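Local coordinates for protein DNA methyltransferase (Nicotiana tabacum, PDB 4ONQ) that probably methylates DNA cytosines at carbon 5 with S-adenosyl-L-methionine, through a catalytic domain that here holds sinefungin, at residues N123-A128 / D180-L185; G187-H192 / G243-Y248. The protein carries 5 engineered substitutions. One frame throughout, in Å; residues are numbered along the deposited sequence.

Contact 1. Residues N123-A128 / D180-L185; sequences NCLQTA and DEVEML
Leu125 carries the loop side of this contact, its two methyl groups set against Val182 and Leu185 of helix 179-186. The interaction across the segments is apolar throughout. Leu125 CD1 rests 3.9 Å from Leu185 CB and 4.2 Å from Val182 CG1, so one methyl serves both helix residues, while Leu125 CD2 lies 4.1 Å from Leu185 CD1. The Leu125 side chain crosses that of Leu185 at about a right angle, while beside Val182 the two side chains run antiparallel, each passing the other. In Val182 the branch used is CG1, turned anti to the backbone N (chi1 -179°).

Hydrogen bonding belongs to the backbone and the surroundings. Leu185 N bonds to Glu181 O at 2.9 Å, closing the helical turn that presents Val182 and Leu185, three positions apart, on one side. Gln212 NE2 bonds to Leu185 O, and a weak bond joins Arg78 to Leu125 O. Further apolar cover comes from Leu177 against Leu125, Leu207 against Val182 and Leu122 against Leu185. This is the buried seating of an irregular loop, the one between helices 107-110 and 132-143, on a short helix of the DRM-type methyltransferase domain.

Contact 2. Residues G187-H192 / G243-Y248; sequences GFPKNH and GEVALY
The helical turn that holds Val245 against Gly187, Phe188, Pro189 and His192 is closed by a bond from Leu247 N to Gly243 O, 2.9 Å long. On the loop side, His192 N bonds to Pro189 O at 3.2 Å across a type II turn, and the His192 ring is tied down by NE2, bonded to Ile240 O. Phe188 CD1 stands 3.4 Å above one face of that imidazole, offset toward its rim.

Between the segments the contacts gather on the two branches of Val245. Val245 CG2 comes obliquely to both rings, 4.1 Å from Phe188 CE1 and 4.3 Å from His192 CE1. The other methyl, Val245 CG1, is anti to the backbone N (chi1 172°) and takes the remaining neighbours: Pro189 CD at 4.3 Å and the carbonyl Gly187 O at 4.2 Å. Just past helix 179-186, Gly187 leaves helical angles in a Schellman motif, with backbone angles (phi 91°) that suit a glycine.

Val213 touches both Phe188 and Val245, while Trp273 meets the His192 ring and Val245. With the side chain of Phe188 about 5 Å from sinefungin, the chemistry implies a nonpolar layer beside the sinefungin pocket, probably oriented by bonds within each segment and by the His192 bond to Ile240, since no hydrogen bond crosses between the segments.

The two contacts follow one another along the chain and meet at helix 179-186: contact 1 uses its side, contact 2 the loop leaving its end. Glu183 lies on the helix face turned from Leu125; Glu183 O probably accepts from Phe188 N at 2.9 Å in the Schellman turn, while its carboxylate OE1 probably accepts from Asn191 N at 3.0 Å, and Arg203 pairs with OE2. Both contacts are largely buried and apolar, but contact 1 is wholly aliphatic, whereas contact 2 adds two aromatic rings and reaches an exposed proline. Contact 2 ties the loop after helix 179-186 to helix 242-249, which follows strand 231-236 of the main sheet, and lies nearer sinefungin.

Contact 1. Residues N123-A128 / D180-L185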
loop_
_atom_site.group_PDB
_atom_site.type_symbol
_atom_site.label_atom_id
_atom_site.label_comp_id
_atom_site.label_asym_id
_atom_site.label_seq_id
_atom_site.Cartn_x
_atom_site.Cartn_y
_atom_site.Cartn_z
ATOM N N ASN A 123 2.513 -10.074 -10.160
ATOM C CA ASN A 123 2.421 -8.699 -10.637
ATOM C C ASN A 123 1.645 -7.826 -9.656
ATOM O O ASN A 123 1.216 -8.303 -8.603
ATOM C CB ASN A 123 1.772 -8.662 -12.020
ATOM C CG ASN A 123 2.666 -9.243 -13.093
ATOM O OD1 ASN A 123 3.754 -9.737 -12.807
ATOM N ND2 ASN A 123 2.208 -9.194 -14.336
ATOM N N CYS A 124 1.482 -6.549 -9.991
ATOM C CA CYS A 124 0.735 -5.620 -9.146
ATOM C C CYS A 124 -0.661 -6.167 -8.874
ATOM O O CYS A 124 -1.347 -6.618 -9.791
ATOM C CB CYS A 124 0.649 -4.238 -9.807
ATOM S SG CYS A 124 -0.008 -2.924 -8.731
ATOM N N LEU A 125 -1.070 -6.149 -7.611
ATOM C CA LEU A 125 -2.380 -6.677 -7.239
ATOM C C LEU A 125 -3.473 -5.675 -7.596
ATOM O O LEU A 125 -3.446 -4.546 -7.121
ATOM C CB LEU A 125 -2.428 -6.982 -5.745
ATOM C CG LEU A 125 -1.337 -7.906 -5.207
ATOM C CD1 LEU A 125 -1.404 -7.967 -3.686
ATOM C CD2 LEU A 125 -1.456 -9.294 -5.810
ATOM N N GLN A 126 -4.420 -6.074 -8.438
ATOM C CA GLN A 126 -5.487 -5.159 -8.855
ATOM C C GLN A 126 -6.881 -5.565 -8.387
ATOM O O GLN A 126 -7.060 -6.579 -7.713
ATOM C CB GLN A 126 -5.480 -4.937 -10.372
ATOM C CG GLN A 126 -4.522 -5.814 -11.134
ATOM C CD GLN A 126 -3.662 -5.028 -12.109
ATOM O OE1 GLN A 126 -3.924 -3.855 -12.376
ATOM N NE2 GLN A 126 -2.621 -5.672 -12.636
ATOM N N THR A 127 -7.867 -4.765 -8.776
ATOM C CA THR A 127 -9.232 -4.896 -8.269
ATOM C C THR A 127 -10.038 -6.005 -8.957
ATOM O O THR A 127 -10.856 -6.673 -8.331
ATOM C CB THR A 127 -9.991 -3.548 -8.364
ATOM O OG1 THR A 127 -9.995 -3.093 -9.723
ATOM C CG2 THR A 127 -9.305 -2.498 -7.509
ATOM N N ALA A 128 -9.795 -6.205 -10.245
ATOM C CA ALA A 128 -10.571 -7.156 -11.027
ATOM C C ALA A 128 -9.967 -8.551 -10.955
ATOM O O ALA A 128 -8.747 -8.704 -10.919
ATOM C CB ALA A 128 -10.665 -6.693 -12.480
ATOM N N ASP A 180 -8.246 -13.604 1.290
ATOM C CA ASP A 180 -7.311 -13.781 2.411
ATOM C C ASP A 180 -5.843 -13.765 1.945
ATOM O O ASP A 180 -4.967 -13.211 2.620
ATOM C CB ASP A 180 -7.617 -15.040 3.233
ATOM C CG ASP A 180 -7.392 -16.319 2.454
ATOM O OD1 ASP A 180 -7.943 -16.439 1.342
ATOM O OD2 ASP A 180 -6.655 -17.202 2.953
ATOM N N GLU A 181 -5.593 -14.345 0.772
ATOM C CA GLU A 181 -4.257 -14.347 0.183
ATOM C C GLU A 181 -3.811 -12.928 -0.162
ATOM O O GLU A 181 -2.670 -12.543 0.116
ATOM C CB GLU A 181 -4.204 -15.262 -1.043
ATOM C CG GLU A 181 -4.605 -16.689 -0.714
ATOM C CD GLU A 181 -4.805 -17.585 -1.935
ATOM O OE1 GLU A 181 -5.169 -17.090 -3.030
ATOM O OE2 GLU A 181 -4.602 -18.808 -1.785
ATOM N N VAL A 182 -4.715 -12.149 -0.750
ATOM C CA VAL A 182 -4.428 -10.751 -1.065
ATOM C C VAL A 182 -4.166 -9.957 0.223
ATOM O O VAL A 182 -3.215 -9.183 0.300
ATOM C CB VAL A 182 -5.578 -10.083 -1.864
ATOM C CG1 VAL A 182 -5.231 -8.637 -2.198
ATOM C CG2 VAL A 182 -5.885 -10.866 -3.129
ATOM N N GLU A 183 -5.004 -10.174 1.234
ATOM C CA GLU A 183 -4.837 -9.536 2.534
ATOM C C GLU A 183 -3.450 -9.783 3.089
ATOM O O GLU A 183 -2.791 -8.861 3.569
ATOM C CB GLU A 183 -5.862 -10.063 3.531
ATOM C CG GLU A 183 -7.229 -9.420 3.431
ATOM C CD GLU A 183 -8.251 -10.122 4.301
ATOM O OE1 GLU A 183 -7.931 -11.219 4.818
ATOM O OE2 GLU A 183 -9.368 -9.580 4.465
ATOM N N MET A 184 -2.992 -11.026 3.021
ATOM C CA MET A 184 -1.688 -11.294 3.585
ATOM C C MET A 184 -0.562 -10.748 2.709
ATOM O O MET A 184 0.457 -10.299 3.225
ATOM C CB MET A 184 -1.508 -12.770 3.919
ATOM C CG MET A 184 -1.232 -13.655 2.758
ATOM S SD MET A 184 0.344 -14.456 3.025
ATOM C CE MET A 184 1.414 -13.426 2.045
ATOM N N LEU A 185 -0.754 -10.756 1.392
ATOM C CA LEU A 185 0.258 -10.202 0.499
ATOM C C LEU A 185 0.467 -8.707 0.755
ATOM O O LEU A 185 1.581 -8.201 0.648
ATOM C CB LEU A 185 -0.106 -10.452 -0.964
ATOM C CG LEU A 185 0.031 -11.895 -1.441
ATOM C CD1 LEU A 185 -0.511 -12.033 -2.845
ATOM C CD2 LEU A 185 1.473 -12.360 -1.359
#

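Contact 2. Residues G187-H192 / G243-Y248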
loop_
_atom_site.group_PDB
_atom_site.type_symbol
_atom_site.label_atom_id
_atom_site.label_comp_id
_atom_site.label_asym_id
_atom_site.label_seq_id
_atom_site.Cartn_x
_atom_site.Cartn_y
_atom_site.Cartn_z
ATOM N N GLY A 187 -0.028 -7.233 3.682
ATOM C CA GLY A 187 0.401 -7.007 5.053
ATOM C C GLY A 187 -0.727 -6.734 6.035
ATOM O O GLY A 187 -0.499 -6.237 7.135
ATOM N N PHE A 188 -1.952 -7.056 5.637
ATOM C CA PHE A 188 -3.106 -6.857 6.503
ATOM C C PHE A 188 -3.380 -8.095 7.338
ATOM O O PHE A 188 -3.076 -9.212 6.921
ATOM C CB PHE A 188 -4.340 -6.472 5.679
ATOM C CG PHE A 188 -4.313 -5.051 5.186
ATOM C CD1 PHE A 188 -4.711 -4.009 6.013
ATOM C CD2 PHE A 188 -3.874 -4.753 3.903
ATOM C CE1 PHE A 188 -4.681 -2.694 5.559
ATOM C CE2 PHE A 188 -3.838 -3.447 3.448
ATOM C CZ PHE A 188 -4.246 -2.417 4.274
ATOM N N PRO A 189 -3.941 -7.900 8.539
ATOM C CA PRO A 189 -4.310 -9.066 9.346
ATOM C C PRO A 189 -5.427 -9.840 8.667
ATOM O O PRO A 189 -6.234 -9.257 7.947
ATOM C CB PRO A 189 -4.806 -8.447 10.653
ATOM C CG PRO A 189 -5.239 -7.063 10.278
ATOM C CD PRO A 189 -4.305 -6.631 9.191
ATOM N N LYS A 190 -5.464 -11.143 8.880
ATOM C CA LYS A 190 -6.458 -11.975 8.224
ATOM C C LYS A 190 -7.872 -11.643 8.692
ATOM O O LYS A 190 -8.114 -11.483 9.894
ATOM C CB LYS A 190 -6.166 -13.455 8.443
ATOM C CG LYS A 190 -7.199 -14.348 7.801
ATOM C CD LYS A 190 -6.787 -15.793 7.803
ATOM C CE LYS A 190 -7.844 -16.639 7.128
ATOM N NZ LYS A 190 -7.346 -18.012 6.844
ATOM N N ASN A 191 -8.778 -11.561 7.717
ATOM C CA ASN A 191 -10.191 -11.221 7.908
ATOM C C ASN A 191 -10.419 -9.725 8.097
ATOM O O ASN A 191 -11.521 -9.292 8.430
ATOM C CB ASN A 191 -10.850 -12.032 9.037
ATOM C CG ASN A 191 -10.988 -13.510 8.698
ATOM O OD1 ASN A 191 -10.934 -13.902 7.533
ATOM N ND2 ASN A 191 -11.170 -14.333 9.719
ATOM N N HIS A 192 -9.369 -8.946 7.858
ATOM C CA HIS A 192 -9.430 -7.487 7.950
ATOM C C HIS A 192 -10.593 -6.918 7.152
ATOM O O HIS A 192 -11.239 -5.970 7.578
ATOM C CB HIS A 192 -8.136 -6.877 7.420
ATOM C CG HIS A 192 -8.053 -5.395 7.598
ATOM N ND1 HIS A 192 -7.929 -4.801 8.837
ATOM C CD2 HIS A 192 -8.067 -4.386 6.696
ATOM C CE1 HIS A 192 -7.872 -3.490 8.688
ATOM N NE2 HIS A 192 -7.956 -3.211 7.400
ATOM N N GLY A 243 -2.087 2.878 6.372
ATOM C CA GLY A 243 -1.208 3.693 7.192
ATOM C C GLY A 243 -1.318 3.368 8.670
ATOM O O GLY A 243 -0.313 3.142 9.344
ATOM N N GLU A 244 -2.551 3.334 9.165
ATOM C CA GLU A 244 -2.820 3.078 10.573
ATOM C C GLU A 244 -2.306 1.701 10.988
ATOM O O GLU A 244 -1.765 1.529 12.082
ATOM C CB GLU A 244 -4.322 3.208 10.857
ATOM C CG GLU A 244 -4.915 4.597 10.579
ATOM C CD GLU A 244 -5.257 4.843 9.108
ATOM O OE1 GLU A 244 -4.660 4.192 8.226
ATOM O OE2 GLU A 244 -6.129 5.695 8.833
ATOM N N VAL A 245 -2.465 0.726 10.101
ATOM C CA VAL A 245 -2.000 -0.629 10.359
ATOM C C VAL A 245 -0.478 -0.680 10.365
ATOM O O VAL A 245 0.121 -1.399 11.161
ATOM C CB VAL A 245 -2.571 -1.627 9.330
ATOM C CG1 VAL A 245 -1.932 -2.999 9.484
ATOM C CG2 VAL A 245 -4.077 -1.726 9.487
ATOM N N ALA A 246 0.142 0.094 9.481
ATOM C CA ALA A 246 1.595 0.206 9.467
ATOM C C ALA A 246 2.110 0.778 10.797
ATOM O O ALA A 246 2.992 0.197 11.424
ATOM C CB ALA A 246 2.054 1.058 8.292
ATOM N N LEU A 247 1.550 1.907 11.227
ATOM C CA LEU A 247 1.932 2.511 12.502
ATOM C C LEU A 247 1.702 1.556 13.660
ATOM O O LEU A 247 2.505 1.485 14.591
ATOM C CB LEU A 247 1.146 3.795 12.750
ATOM C CG LEU A 247 1.376 4.911 11.734
ATOM C CD1 LEU A 247 0.338 6.011 11.924
ATOM C CD2 LEU A 247 2.793 5.460 11.866
ATOM N N TYR A 248 0.599 0.821 13.603
ATOM C CA TYR A 248 0.261 -0.112 14.669
ATOM C C TYR A 248 1.249 -1.268 14.741
ATOM O O TYR A 248 1.672 -1.668 15.825
ATOM C CB TYR A 248 -1.160 -0.635 14.495
ATOM C CG TYR A 248 -1.511 -1.779 15.417
ATOM C CD1 TYR A 248 -1.825 -1.551 16.749
ATOM C CD2 TYR A 248 -1.534 -3.088 14.949
ATOM C CE1 TYR A 248 -2.154 -2.596 17.595
ATOM C CE2 TYR A 248 -1.865 -4.138 15.783
ATOM C CZ TYR A 248 -2.177 -3.885 17.105
ATOM O OH TYR A 248 -2.503 -4.929 17.942
#